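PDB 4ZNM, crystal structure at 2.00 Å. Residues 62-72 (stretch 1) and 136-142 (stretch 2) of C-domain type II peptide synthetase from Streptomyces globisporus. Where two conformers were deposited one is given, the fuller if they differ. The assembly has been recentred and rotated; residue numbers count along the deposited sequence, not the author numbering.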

ATOM      1  N   THR A  62      -1.536   2.060 -30.096  1.00 21.51           N
ATOM      2  CA  THR A  62      -0.728   3.166 -29.594  1.00 18.35           C
ATOM      3  C   THR A  62      -0.617   3.086 -28.081  1.00 20.78           C
ATOM      4  O   THR A  62       0.410   3.424 -27.527  1.00 20.08           O
ATOM      5  N   LEU A  63      -1.662   2.610 -27.416  1.00 20.04           N
ATOM      6  CA  LEU A  63      -1.612   2.454 -25.973  1.00 18.89           C
ATOM      7  C   LEU A  63      -0.585   1.386 -25.607  1.00 23.82           C
ATOM      8  O   LEU A  63       0.138   1.540 -24.621  1.00 22.11           O
ATOM      9  N   ARG A  64      -0.482   0.342 -26.425  1.00 20.17           N
ATOM     10  CA  ARG A  64       0.477  -0.719 -26.184  1.00 20.02           C
ATOM     11  C   ARG A  64       1.895  -0.190 -26.337  1.00 22.68           C
ATOM     12  O   ARG A  64       2.779  -0.469 -25.515  1.00 19.15           O
ATOM     13  N   GLU A  65       2.118   0.573 -27.388  1.00 19.78           N
ATOM     14  CA  GLU A  65       3.415   1.221 -27.582  1.00 22.42           C
ATOM     15  C   GLU A  65       3.768   2.120 -26.400  1.00 24.36           C
ATOM     16  O   GLU A  65       4.908   2.120 -25.949  1.00 21.69           O
ATOM     17  N   ALA A  66       2.799   2.877 -25.901  1.00 23.56           N
ATOM     18  CA  ALA A  66       3.031   3.748 -24.762  1.00 22.44           C
ATOM     19  C   ALA A  66       3.452   2.948 -23.534  1.00 18.89           C
ATOM     20  O   ALA A  66       4.255   3.398 -22.736  1.00 23.46           O
ATOM     21  N   LEU A  67       2.865   1.773 -23.356  1.00 23.95           N
ATOM     22  CA  LEU A  67       3.217   0.922 -22.230  1.00 20.33           C
ATOM     23  C   LEU A  67       4.683   0.463 -22.321  1.00 22.66           C
ATOM     24  O   LEU A  67       5.405   0.449 -21.312  1.00 27.28           O
ATOM     25  N   GLY A  68       5.112   0.101 -23.518  1.00 23.03           N
ATOM     26  CA  GLY A  68       6.527  -0.093 -23.807  1.00 25.15           C
ATOM     27  C   GLY A  68       7.356   1.127 -23.409  1.00 22.49           C
ATOM     28  O   GLY A  68       8.382   0.998 -22.750  1.00 22.36           O
ATOM     29  N   ASP A  69       6.865   2.311 -23.745  1.00 21.39           N
ATOM     30  CA  ASP A  69       7.574   3.580 -23.467  1.00 21.77           C
ATOM     31  C   ASP A  69       7.782   3.768 -21.964  1.00 19.13           C
ATOM     32  O   ASP A  69       8.840   4.225 -21.522  1.00 19.66           O
ATOM     33  N   VAL A  70       6.765   3.405 -21.184  0.54 19.25           N
ATOM     34  CA  VAL A  70       6.774   3.687 -19.758  0.54 21.22           C
ATOM     35  C   VAL A  70       7.675   2.700 -19.023  0.54 21.25           C
ATOM     36  O   VAL A  70       8.185   3.009 -17.944  0.54 21.96           O
ATOM     37  N   VAL A  71       7.903   1.533 -19.622  1.00 20.58           N
ATOM     38  CA  VAL A  71       8.845   0.570 -19.075  1.00 18.94           C
ATOM     39  C   VAL A  71      10.274   0.997 -19.418  1.00 18.29           C
ATOM     40  O   VAL A  71      11.174   0.869 -18.587  1.00 23.55           O
ATOM     41  N   VAL A  72      10.481   1.528 -20.622  1.00 22.72           N
ATOM     42  CA  VAL A  72      11.802   2.028 -20.980  1.00 20.40           C
ATOM     43  C   VAL A  72      12.134   3.198 -20.057  1.00 25.91           C
ATOM     44  O   VAL A  72      13.260   3.341 -19.621  1.00 22.65           O
ATOM     45  N   LEU A 136       7.605  -6.813 -15.365  1.00 18.03           N
ATOM     46  CA  LEU A 136       7.280  -6.410 -14.017  1.00 20.09           C
ATOM     47  C   LEU A 136       6.033  -5.518 -13.981  1.00 22.90           C
ATOM     48  O   LEU A 136       5.610  -5.073 -12.908  1.00 21.05           O
ATOM     49  N   LEU A 137       5.462  -5.237 -15.163  1.00 20.72           N
ATOM     50  CA  LEU A 137       4.248  -4.434 -15.282  1.00 19.96           C
ATOM     51  C   LEU A 137       3.438  -5.052 -16.401  1.00 21.99           C
ATOM     52  O   LEU A 137       3.983  -5.278 -17.461  1.00 21.66           O
ATOM     53  N   ARG A 138       2.170  -5.343 -16.148  1.00 19.21           N
ATOM     54  CA  ARG A 138       1.248  -5.733 -17.208  1.00 20.31           C
ATOM     55  C   ARG A 138       0.026  -4.840 -17.206  1.00 24.29           C
ATOM     56  O   ARG A 138      -0.289  -4.212 -16.194  1.00 18.05           O
ATOM     57  N   ALA A 139      -0.691  -4.850 -18.323  1.00 27.50           N
ATOM     58  CA  ALA A 139      -1.914  -4.074 -18.451  1.00 23.30           C
ATOM     59  C   ALA A 139      -3.003  -4.877 -19.125  1.00 19.81           C
ATOM     60  O   ALA A 139      -2.763  -5.617 -20.103  1.00 20.96           O
ATOM     61  N   VAL A 140      -4.205  -4.695 -18.612  1.00 19.46           N
ATOM     62  CA  VAL A 140      -5.387  -5.299 -19.180  1.00 18.25           C
ATOM     63  C   VAL A 140      -6.407  -4.155 -19.388  1.00 20.29           C
ATOM     64  O   VAL A 140      -6.774  -3.461 -18.449  1.00 20.11           O
ATOM     65  N   LEU A 141      -6.852  -3.982 -20.625  1.00 17.18           N
ATOM     66  CA  LEU A 141      -7.862  -2.986 -20.946  1.00 19.52           C
ATOM     67  C   LEU A 141      -9.218  -3.654 -21.189  1.00 19.15           C
ATOM     68  O   LEU A 141      -9.360  -4.470 -22.107  1.00 21.85           O
ATOM     69  N   GLY A 142     -10.190  -3.353 -20.325  1.00 19.04           N
ATOM     70  CA  GLY A 142     -11.547  -3.822 -20.525  1.00 21.75           C
ATOM     71  C   GLY A 142     -12.424  -2.751 -21.155  1.00 19.84           C
ATOM     72  O   GLY A 142     -12.699  -1.741 -20.530  1.00 17.84           O
TER

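Helix 62-72 lies over strand 137-142 and runs nearly antiparallel to it, at 161° between their N-to-C directions, with a closest approach of 10.0 Å between the two axes. That spacing leaves room for a single layer of apolar side chains, and every residue pair within 4.5 Å in the contact, which buries 245 Å² summed over both stretches, is apolar. At its centre is L137, the strand residue most covered by the helix. Its CA-to-CB bond points toward the helix, and with chi1 t and chi2 p its CD2 methyl reaches three helix residues at once: CD2 of L137 is 3.9 Å from CG1 of V70, 4.1 Å from CG2 of V71 and 4.2 Å from CD1 of L67. One methyl thus sits among three side chains drawn from two successive levels of the helix, since L67 precedes V70 and V71 by three and four positions.

L67 is the counterpart on the helix, with more of its surface covered by the strand than any other helix residue. Its chi1 is t, whereas chi2, at 94°, lies between wells. Besides meeting L137, its CD1 lies 3.9 Å from CB of A139, two residues along the strand. The alanine presents a lone methyl toward the helix, and the leucine spans the distance to it; the CA atoms of L67 and A139 are 8.1 Å apart. V70 (chi1 p, one of two deposited conformers) and V71 (chi1 t) both point toward the strand and meet it at L137. The register here is the tightest of the three pairs, with 7.8 Å between the CA atoms of V71 and L137.

Toward the N-terminal end of stretch 1 the packing loosens. L63 and L141 point toward each other in the same rotamer, chi1 t and chi2 p, and meet tip to tip, CD2 of L63 lying 4.3 Å from CD2 of L141. Their CA atoms are 9.7 Å apart, so even two extended leucines touch only lightly. The inward positions 137, 139 and 141 follow the alternation of a strand; 63, 67, 70 and 71 follow the three- and four-residue spacing of a helix, held by backbone hydrogen bonds such as N of L67 to O of L63 (3.0 Å) and N of V71 to O of L67 (3.2 Å).

The polar residues take no part in this layer. R138, between two inward residues, directs its CA-to-CB bond away from the helix; its side chain is chi1 m, chi2 t, chi3 m, its closest side-chain approach to the helix is CB of R138 to CD2 of L67, 6.3 Å, and its NH1 is hydrogen-bonded elsewhere in the structure. On the helix, T62, R64, E65 and D69 are out of reach of the strand, and OG1 of T62 and both carboxylate oxygens of D69 find hydrogen bonds elsewhere. No hydrogen bond crosses between the stretches, so their contact rests on apolar packing.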

ATOM      1  CB  THR A  62      -1.316   4.527 -30.026  1.00 19.60           C
ATOM      2  OG1 THR A  62      -1.408   4.554 -31.443  1.00 25.92           O
ATOM      3  CG2 THR A  62      -0.410   5.720 -29.592  1.00 25.93           C
ATOM      4  CB  LEU A  63      -2.985   2.102 -25.390  1.00 19.60           C
ATOM      5  CG  LEU A  63      -3.011   2.011 -23.876  1.00 23.05           C
ATOM      6  CD1 LEU A  63      -2.809   3.381 -23.232  1.00 27.62           C
ATOM      7  CD2 LEU A  63      -4.332   1.436 -23.402  1.00 23.56           C
ATOM      8  CB  ARG A  64       0.231  -1.872 -27.121  1.00 18.42           C
ATOM      9  CG  ARG A  64       1.221  -2.980 -26.985  1.00 19.35           C
ATOM     10  CD  ARG A  64       0.746  -4.193 -27.777  1.00 17.96           C
ATOM     11  NE  ARG A  64       0.873  -3.988 -29.192  1.00 18.76           N
ATOM     12  CZ  ARG A  64      -0.144  -3.853 -30.054  1.00 24.23           C
ATOM     13  NH1 ARG A  64       0.107  -3.648 -31.334  1.00 19.94           N
ATOM     14  NH2 ARG A  64      -1.404  -3.892 -29.656  1.00 22.61           N
ATOM     15  CB  GLU A  65       3.426   2.047 -28.865  1.00 23.07           C
ATOM     16  CG  GLU A  65       3.466   1.253 -30.158  1.00 49.46           C
ATOM     17  CD  GLU A  65       3.198   2.123 -31.404  1.00 73.79           C
ATOM     18  OE1 GLU A  65       2.660   3.250 -31.268  1.00 79.28           O
ATOM     19  OE2 GLU A  65       3.526   1.668 -32.520  1.00 81.97           O
ATOM     20  CB  ALA A  66       1.776   4.574 -24.468  1.00 18.30           C
ATOM     21  CB  LEU A  67       2.284  -0.280 -22.157  1.00 27.30           C
ATOM     22  CG  LEU A  67       2.421  -0.949 -20.790  1.00 45.08           C
ATOM     23  CD1 LEU A  67       1.356  -0.386 -19.884  1.00 51.39           C
ATOM     24  CD2 LEU A  67       2.362  -2.456 -20.892  1.00 56.47           C
ATOM     25  CB  ASP A  69       6.789   4.799 -23.984  1.00 26.67           C
ATOM     26  CG  ASP A  69       6.736   4.894 -25.500  1.00 31.39           C
ATOM     27  OD1 ASP A  69       7.551   4.223 -26.163  1.00 34.25           O
ATOM     28  OD2 ASP A  69       5.887   5.676 -26.031  1.00 32.85           O
ATOM     29  CB  VAL A  70       5.338   3.700 -19.166  0.54 20.58           C
ATOM     30  CG1 VAL A  70       4.786   2.291 -18.918  0.54 22.96           C
ATOM     31  CG2 VAL A  70       5.323   4.482 -17.856  0.54 25.60           C
ATOM     32  CB  VAL A  71       8.558  -0.843 -19.591  1.00 25.15           C
ATOM     33  CG1 VAL A  71       9.702  -1.788 -19.218  1.00 25.87           C
ATOM     34  CG2 VAL A  71       7.224  -1.348 -18.976  1.00 25.14           C
ATOM     35  CB  VAL A  72      11.887   2.451 -22.417  1.00 25.56           C
ATOM     36  CG1 VAL A  72      13.163   3.234 -22.665  1.00 29.78           C
ATOM     37  CG2 VAL A  72      11.783   1.231 -23.360  1.00 31.26           C
ATOM     38  CB  LEU A 136       8.472  -5.675 -13.429  1.00 19.54           C
ATOM     39  CG  LEU A 136       9.730  -6.547 -13.273  1.00 21.35           C
ATOM     40  CD1 LEU A 136      10.843  -5.673 -12.740  1.00 24.75           C
ATOM     41  CD2 LEU A 136       9.456  -7.709 -12.354  1.00 24.93           C
ATOM     42  CB  LEU A 137       4.566  -2.971 -15.607  1.00 20.74           C
ATOM     43  CG  LEU A 137       3.413  -2.042 -16.002  1.00 24.80           C
ATOM     44  CD1 LEU A 137       2.515  -1.690 -14.799  1.00 24.58           C
ATOM     45  CD2 LEU A 137       3.937  -0.727 -16.644  1.00 23.60           C
ATOM     46  CB  ARG A 138       0.778  -7.160 -17.051  1.00 24.19           C
ATOM     47  CG  ARG A 138       1.847  -8.186 -17.274  1.00 31.18           C
ATOM     48  CD  ARG A 138       1.258  -9.591 -17.463  1.00 30.24           C
ATOM     49  NE  ARG A 138       0.842 -10.215 -16.204  1.00 37.95           N
ATOM     50  CZ  ARG A 138      -0.407 -10.260 -15.743  1.00 38.89           C
ATOM     51  NH1 ARG A 138      -0.648 -10.891 -14.584  1.00 31.90           N
ATOM     52  NH2 ARG A 138      -1.412  -9.696 -16.435  1.00 42.60           N
ATOM     53  CB  ALA A 139      -1.658  -2.827 -19.235  1.00 21.81           C
ATOM     54  CB  VAL A 140      -5.945  -6.396 -18.275  1.00 21.54           C
ATOM     55  CG1 VAL A 140      -7.174  -7.012 -18.882  1.00 23.33           C
ATOM     56  CG2 VAL A 140      -4.882  -7.460 -18.015  1.00 25.83           C
ATOM     57  CB  LEU A 141      -7.414  -2.193 -22.172  1.00 21.37           C
ATOM     58  CG  LEU A 141      -8.391  -1.087 -22.592  1.00 25.39           C
ATOM     59  CD1 LEU A 141      -8.369   0.068 -21.606  1.00 22.55           C
ATOM     60  CD2 LEU A 141      -8.043  -0.632 -23.978  1.00 23.04           C
TER